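PDB 6M6U: toxin-antitoxin system toxin HepN family from Shewanella oneidensis MR-1, which cleaves mRNA as the bacteriostatic toxin of a type VII toxin-antitoxin system and is neutralised mostly through tri-AMPylation by its cognate antitoxin MntA. Local coordinates for the interface of chains C and A and the interface of chains C and B. Coordinates in Å, arbitrary orientation; residue numbers count along the deposited sequence, not the author numbering. Chains: chain A/B, Toxin-antitoxin system toxin HepN family; chain C, Toxin-antitoxin system antitoxin MntA family.

Contact 1: the interface of chains C and A. Residues chain C 108-109, 112; chain A 51-52, 55, 59, 66, 68-69, 72.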
# COMPACT_ATOMS: atom_id res chain seq x y z
N ILE C 108 -21.33 -2.57 26.87
CA ILE C 108 -22.48 -3.30 26.33
C ILE C 108 -23.71 -2.40 26.30
O ILE C 108 -24.50 -2.45 25.36
CB ILE C 108 -22.71 -4.58 27.15
CG1 ILE C 108 -21.54 -5.55 26.97
CG2 ILE C 108 -24.03 -5.24 26.76
CD1 ILE C 108 -21.53 -6.71 27.96
N SER C 109 -23.87 -1.56 27.32
CA SER C 109 -25.00 -0.64 27.35
C SER C 109 -24.89 0.38 26.21
O SER C 109 -25.86 0.59 25.46
CB SER C 109 -25.06 0.07 28.70
OG SER C 109 -26.09 1.04 28.71
N GLN C 112 -25.73 -1.38 22.88
CA GLN C 112 -27.16 -1.61 22.67
C GLN C 112 -27.88 -0.32 22.27
O GLN C 112 -28.70 -0.32 21.35
CB GLN C 112 -27.78 -2.22 23.92
CG GLN C 112 -27.38 -3.66 24.14
CD GLN C 112 -27.68 -4.13 25.54
OE1 GLN C 112 -28.03 -3.34 26.42
NE2 GLN C 112 -27.54 -5.44 25.76
N ILE A 51 -31.10 -3.47 33.09
CA ILE A 51 -30.41 -3.96 31.90
C ILE A 51 -28.93 -4.20 32.20
O ILE A 51 -28.34 -5.18 31.74
CB ILE A 51 -30.62 -2.98 30.74
CG1 ILE A 51 -32.08 -3.00 30.30
CG2 ILE A 51 -29.69 -3.31 29.57
CD1 ILE A 51 -32.48 -1.84 29.43
N ASP A 52 -28.31 -3.31 32.99
CA ASP A 52 -26.91 -3.49 33.33
C ASP A 52 -26.69 -4.77 34.13
O ASP A 52 -25.69 -5.46 33.93
CB ASP A 52 -26.38 -2.28 34.10
CG ASP A 52 -26.26 -1.03 33.24
OD1 ASP A 52 -26.40 -1.14 32.00
OD2 ASP A 52 -26.02 0.06 33.80
N ASN A 55 -27.03 -7.61 31.44
CA ASN A 55 -25.82 -7.66 30.62
C ASN A 55 -24.65 -8.23 31.40
O ASN A 55 -23.82 -8.96 30.85
CB ASN A 55 -25.47 -6.26 30.11
CG ASN A 55 -26.49 -5.71 29.12
OD1 ASN A 55 -27.21 -6.47 28.48
ND2 ASN A 55 -26.54 -4.39 29.00
N ARG A 59 -22.74 -12.04 30.62
CA ARG A 59 -21.31 -12.10 30.33
C ARG A 59 -20.56 -12.89 31.40
O ARG A 59 -19.70 -13.72 31.07
CB ARG A 59 -20.72 -10.69 30.19
CG ARG A 59 -19.24 -10.66 29.82
CD ARG A 59 -18.75 -9.23 29.73
NE ARG A 59 -17.35 -9.12 29.33
CZ ARG A 59 -16.33 -9.05 30.18
NH1 ARG A 59 -16.54 -9.10 31.48
NH2 ARG A 59 -15.09 -8.95 29.71
N PRO A 66 -26.14 -10.62 24.32
CA PRO A 66 -27.47 -10.02 24.11
C PRO A 66 -27.50 -9.14 22.86
O PRO A 66 -26.78 -8.14 22.77
CB PRO A 66 -27.69 -9.20 25.39
CG PRO A 66 -26.33 -9.01 25.97
CD PRO A 66 -25.55 -10.23 25.60
N SER A 68 -29.75 -7.21 22.09
CA SER A 68 -30.44 -5.97 22.44
C SER A 68 -30.69 -6.00 23.94
O SER A 68 -30.46 -7.01 24.60
CB SER A 68 -31.75 -5.80 21.67
OG SER A 68 -32.70 -6.77 22.07
N SER A 69 -31.17 -4.87 24.46
CA SER A 69 -31.45 -4.80 25.89
C SER A 69 -32.52 -5.81 26.29
O SER A 69 -32.41 -6.47 27.33
CB SER A 69 -31.86 -3.38 26.27
OG SER A 69 -32.78 -2.84 25.34
N SER A 72 -31.39 -9.36 26.35
CA SER A 72 -30.63 -9.67 27.56
C SER A 72 -31.52 -10.25 28.64
O SER A 72 -31.10 -11.14 29.39
CB SER A 72 -29.91 -8.42 28.06
OG SER A 72 -28.95 -8.76 29.04
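C:Gln112 of antitoxin helix 97-125 meets A:Asn55 of toxin helix 33-60 tip to tip, amide against amide. From CB, the chain leaves with CG anti to its own carbonyl carbon (chi1 -72°) and runs extended. CG passes the backbone between A:Ser68 and A:Ser69, 4.0 Å from A:Ser69 N. The amide carbon CD lies 3.8 Å from A:Ser69 CA. At the tip the two amides exchange a pair of hydrogen bonds: C:Gln112 NE2 gives to A:Asn55 OD1 at 2.9 Å, and A:Asn55 ND2 gives to C:Gln112 OE1 at 3.2 Å. The pair is not coplanar. The amide planes stand 62° apart, and each donor sits above the carbonyl plane of its acceptor rather than on a lone pair. A:Ser72 OG supplies a second bond to A:Asn55 OD1, 2.9 Å long, from the opposite face to C:Gln112 NE2; this second-shell contact helps fix the rotation of the asparagine. Beside the OE1 branch lies A:Ile51 CG2, and near NE2 the ring of A:Pro66. One turn earlier, C:Ile108 CG2 presses on A:Asn55 CG at 3.4 Å. The site joins the antitoxin's C-terminal helix to a toxin subunit within the HepT-MntA complex.

Contact 2: the interface of chains C and B. Residues chain C 52-53, 55-56; chain B 107-108, 110-111.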
# COMPACT_ATOMS: atom_id res chain seq x y z
N ASN C 52 -2.02 9.98 20.88
CA ASN C 52 -2.17 9.13 19.70
C ASN C 52 -0.82 8.70 19.14
O ASN C 52 -0.61 7.52 18.84
CB ASN C 52 -2.99 9.86 18.63
CG ASN C 52 -3.34 8.97 17.46
OD1 ASN C 52 -3.50 7.76 17.61
ND2 ASN C 52 -3.46 9.56 16.28
N ILE C 53 0.11 9.64 19.02
CA ILE C 53 1.42 9.33 18.46
C ILE C 53 2.24 8.48 19.43
O ILE C 53 2.95 7.55 19.02
CB ILE C 53 2.14 10.63 18.07
CG1 ILE C 53 1.49 11.22 16.81
CG2 ILE C 53 3.63 10.40 17.87
CD1 ILE C 53 1.91 12.64 16.49
N ARG C 55 0.98 6.38 21.49
CA ARG C 55 0.39 5.05 21.44
C ARG C 55 0.95 4.25 20.26
O ARG C 55 1.29 3.07 20.40
CB ARG C 55 -1.13 5.16 21.34
CG ARG C 55 -1.85 3.84 21.15
CD ARG C 55 -3.19 4.06 20.47
NE ARG C 55 -3.03 4.80 19.22
CZ ARG C 55 -2.65 4.25 18.07
NH1 ARG C 55 -2.39 2.95 18.01
NH2 ARG C 55 -2.52 5.00 16.98
N TRP C 56 1.06 4.90 19.10
CA TRP C 56 1.60 4.24 17.92
C TRP C 56 3.06 3.85 18.13
O TRP C 56 3.47 2.72 17.83
CB TRP C 56 1.45 5.16 16.71
CG TRP C 56 1.83 4.53 15.42
CD1 TRP C 56 1.03 3.76 14.61
CD2 TRP C 56 3.10 4.61 14.76
NE1 TRP C 56 1.73 3.37 13.50
CE2 TRP C 56 3.00 3.87 13.56
CE3 TRP C 56 4.31 5.24 15.07
CZ2 TRP C 56 4.07 3.74 12.68
CZ3 TRP C 56 5.37 5.11 14.19
CH2 TRP C 56 5.24 4.37 13.01
N LEU B 107 -7.52 9.20 12.91
CA LEU B 107 -6.73 8.64 13.99
C LEU B 107 -5.35 8.20 13.51
O LEU B 107 -4.36 8.38 14.22
CB LEU B 107 -7.48 7.44 14.57
CG LEU B 107 -7.10 6.89 15.96
CD1 LEU B 107 -6.92 8.00 17.00
CD2 LEU B 107 -8.16 5.88 16.40
N ASN B 108 -5.27 7.60 12.32
CA ASN B 108 -3.97 7.22 11.77
C ASN B 108 -3.33 8.32 10.95
O ASN B 108 -2.13 8.22 10.65
CB ASN B 108 -4.12 5.98 10.88
CG ASN B 108 -4.11 4.70 11.68
OD1 ASN B 108 -4.18 4.72 12.91
ND2 ASN B 108 -4.04 3.57 10.98
N ASP B 110 -2.82 11.52 11.79
CA ASP B 110 -1.83 12.16 12.64
C ASP B 110 -0.55 11.34 12.70
O ASP B 110 0.55 11.91 12.80
CB ASP B 110 -2.37 12.37 14.06
CG ASP B 110 -3.71 13.06 14.09
OD1 ASP B 110 -4.33 13.12 15.18
OD2 ASP B 110 -4.17 13.54 13.02
N ILE B 111 -0.66 10.01 12.65
CA ILE B 111 0.52 9.17 12.56
C ILE B 111 1.27 9.44 11.26
O ILE B 111 2.50 9.55 11.25
CB ILE B 111 0.12 7.68 12.67
CG1 ILE B 111 -0.94 7.49 13.77
CG2 ILE B 111 1.34 6.82 12.91
CD1 ILE B 111 -0.46 7.79 15.16
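C:Asn52 and C:Trp56, one turn apart on antitoxin helix 52-66, both carry CG anti to the backbone N (chi1 -172° and -173°), which sends amide and indole toward B:Ile111 near the start of toxin helix 109-130. B:Ile111 lays CG2 over one face of the indole. B:Ile111 CG2 stands 3.3 Å from the centroid of the five-membered ring of C:Trp56, offset toward the rim of the whole ring system, a CH-pi contact. The other branch, through its tip CD1, lies beside the root of the indole, 3.6 Å from C:Trp56 CB, and also approaches the amide of C:Asn52. The side chain therefore wedges between the two antitoxin residues. C:Asn52 uses both ends of its amide. ND2 donates to the backbone O of B:Leu107, which lies in the amide plane; the modelled 2.5 Å is short and B:Leu107 is poorly ordered, so its exact length is doubtful. C:Asn52 OD1 accepts from C:Arg55 NH2 at 3.0 Å, within the antitoxin. That bond is fairly straight (161° at H), and the oxygen lies at the edge of the guanidinium, in its plane. This bond within the antitoxin probably helps hold the amide's rotation. C:Arg55 bends at chi3, bringing NH2 to 3.9 Å from B:Ile111 CD1.

Contact 3: the interface of chains C and B. Residues chain C 60, 63-64, 68-69; chain B 70, 94-95, 97-98.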
# COMPACT_ATOMS: atom_id res chain seq x y z
N GLN C 60 4.80 -0.00 18.16
CA GLN C 60 5.97 -0.50 17.44
C GLN C 60 7.03 -1.00 18.39
O GLN C 60 7.79 -1.91 18.04
CB GLN C 60 6.56 0.58 16.53
CG GLN C 60 5.55 1.43 15.78
CD GLN C 60 4.43 0.62 15.13
OE1 GLN C 60 3.28 1.04 15.15
NE2 GLN C 60 4.78 -0.51 14.54
N ALA C 63 5.86 -4.23 18.90
CA ALA C 63 6.10 -4.96 17.65
C ALA C 63 7.53 -5.46 17.57
O ALA C 63 7.77 -6.62 17.20
CB ALA C 63 5.76 -4.08 16.45
N SER C 64 8.50 -4.61 17.92
CA SER C 64 9.89 -5.02 17.88
C SER C 64 10.16 -6.15 18.87
O SER C 64 10.87 -7.11 18.55
CB SER C 64 10.80 -3.82 18.15
OG SER C 64 12.16 -4.21 18.26
N SER C 68 6.62 -9.03 15.53
CA SER C 68 5.38 -9.19 14.79
C SER C 68 4.64 -7.86 14.78
O SER C 68 4.84 -7.02 15.66
CB SER C 68 4.51 -10.30 15.38
OG SER C 68 3.28 -10.41 14.68
N ASP C 69 3.79 -7.69 13.78
CA ASP C 69 2.95 -6.50 13.72
C ASP C 69 2.04 -6.43 14.94
O ASP C 69 1.48 -7.44 15.38
CB ASP C 69 2.11 -6.50 12.44
CG ASP C 69 2.95 -6.26 11.19
OD1 ASP C 69 4.05 -5.69 11.30
OD2 ASP C 69 2.50 -6.64 10.09
N ARG B 70 11.36 -7.34 10.40
CA ARG B 70 12.13 -6.63 11.41
C ARG B 70 13.46 -7.32 11.67
O ARG B 70 14.50 -6.65 11.82
CB ARG B 70 11.31 -6.50 12.70
CG ARG B 70 10.13 -5.56 12.55
CD ARG B 70 9.19 -5.60 13.74
NE ARG B 70 8.10 -4.65 13.57
CZ ARG B 70 6.94 -4.93 12.97
NH1 ARG B 70 6.72 -6.15 12.49
NH2 ARG B 70 6.02 -3.99 12.85
N VAL B 94 8.29 -0.56 9.51
CA VAL B 94 7.64 -1.80 9.11
C VAL B 94 6.16 -1.76 9.46
O VAL B 94 5.33 -2.29 8.71
CB VAL B 94 8.34 -3.01 9.76
CG1 VAL B 94 7.58 -4.29 9.43
CG2 VAL B 94 9.79 -3.11 9.27
N GLY B 95 5.80 -1.11 10.56
CA GLY B 95 4.40 -1.00 10.93
C GLY B 95 3.55 -0.28 9.89
O GLY B 95 2.32 -0.45 9.89
N ARG B 97 2.96 -0.74 6.81
CA ARG B 97 2.20 -1.54 5.85
C ARG B 97 0.76 -1.75 6.29
O ARG B 97 -0.10 -2.09 5.47
CB ARG B 97 2.89 -2.89 5.61
CG ARG B 97 3.36 -3.61 6.87
CD ARG B 97 3.57 -5.10 6.60
NE ARG B 97 4.40 -5.77 7.61
CZ ARG B 97 5.54 -6.41 7.34
NH1 ARG B 97 5.98 -6.47 6.09
NH2 ARG B 97 6.22 -6.99 8.32
N ASN B 98 0.47 -1.56 7.58
CA ASN B 98 -0.88 -1.70 8.10
C ASN B 98 -1.58 -0.36 8.33
O ASN B 98 -2.71 -0.34 8.83
CB ASN B 98 -0.87 -2.50 9.41
CG ASN B 98 -0.30 -3.89 9.25
OD1 ASN B 98 0.58 -4.30 10.01
ND2 ASN B 98 -0.79 -4.63 8.26
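C:Asp69 has a polyproline-like backbone (phi/psi -61°/138°) just ahead of antitoxin strand 70-74, and meets B:Arg97 in the 3-10 helix 95-98 of the toxin. B:Arg97 is the first residue of the RX(4)HXY motif of HepT and is assigned to the active site by similarity. The C:Asp69 carboxylate lies between two arginines, making a salt bridge with each. B:Arg70, extended from CG to NE, grips it end-on: NH1 and NH2 both donate to C:Asp69 OD1, each at 3.0 Å. OD1 lies in the guanidinium plane, whereas the carboxylate is turned 79° against that plane. NH2 meets OD1 nearly along its C-O bond, and NH1 comes from above the carboxylate plane. C:Asp69 OD2 uses its syn lone pair for B:Arg97 NE at 3.2 Å, the oxygen lying somewhat out of the guanidinium plane. B:Val94 CG1 lies over one face of each guanidinium and may help set both; C:Ser68 O lies over the opposite face of B:Arg70. Alongside, C:Ala63 CB packs 3.6 Å from B:Arg70 NH2, and C:Gln60 NE2 reaches B:Gly95 CA. As modelled, B:Asn98 OD1 sits 3.0 Å from C:Asp69 OD2. Two acceptors would clash there, making the amide orientation doubtful; a turned amide would offer ND2 instead.

Contacts 2 and 3 belong to one toxin-antitoxin interface: their C-alpha centres are about 14 Å apart, and both use antitoxin helix 52-66 against chain B. The C-alpha centre of contact 1 lies about 31 Å from that of contact 2 and about 36 Å from that of contact 3, on helix 97-125 facing chain A. One antitoxin thus bridges two toxin subunits through separate surfaces, consistent with the HepT(6):MntA(2) heterooctamer. The toxin's helix 69-78 contributes to contacts 1 and 3 in different subunits. Contact 3 engages B:Arg97 directly, whereas contact 1 is centred about 9 Å from A:Arg97; binding may therefore affect access to the catalytic motif.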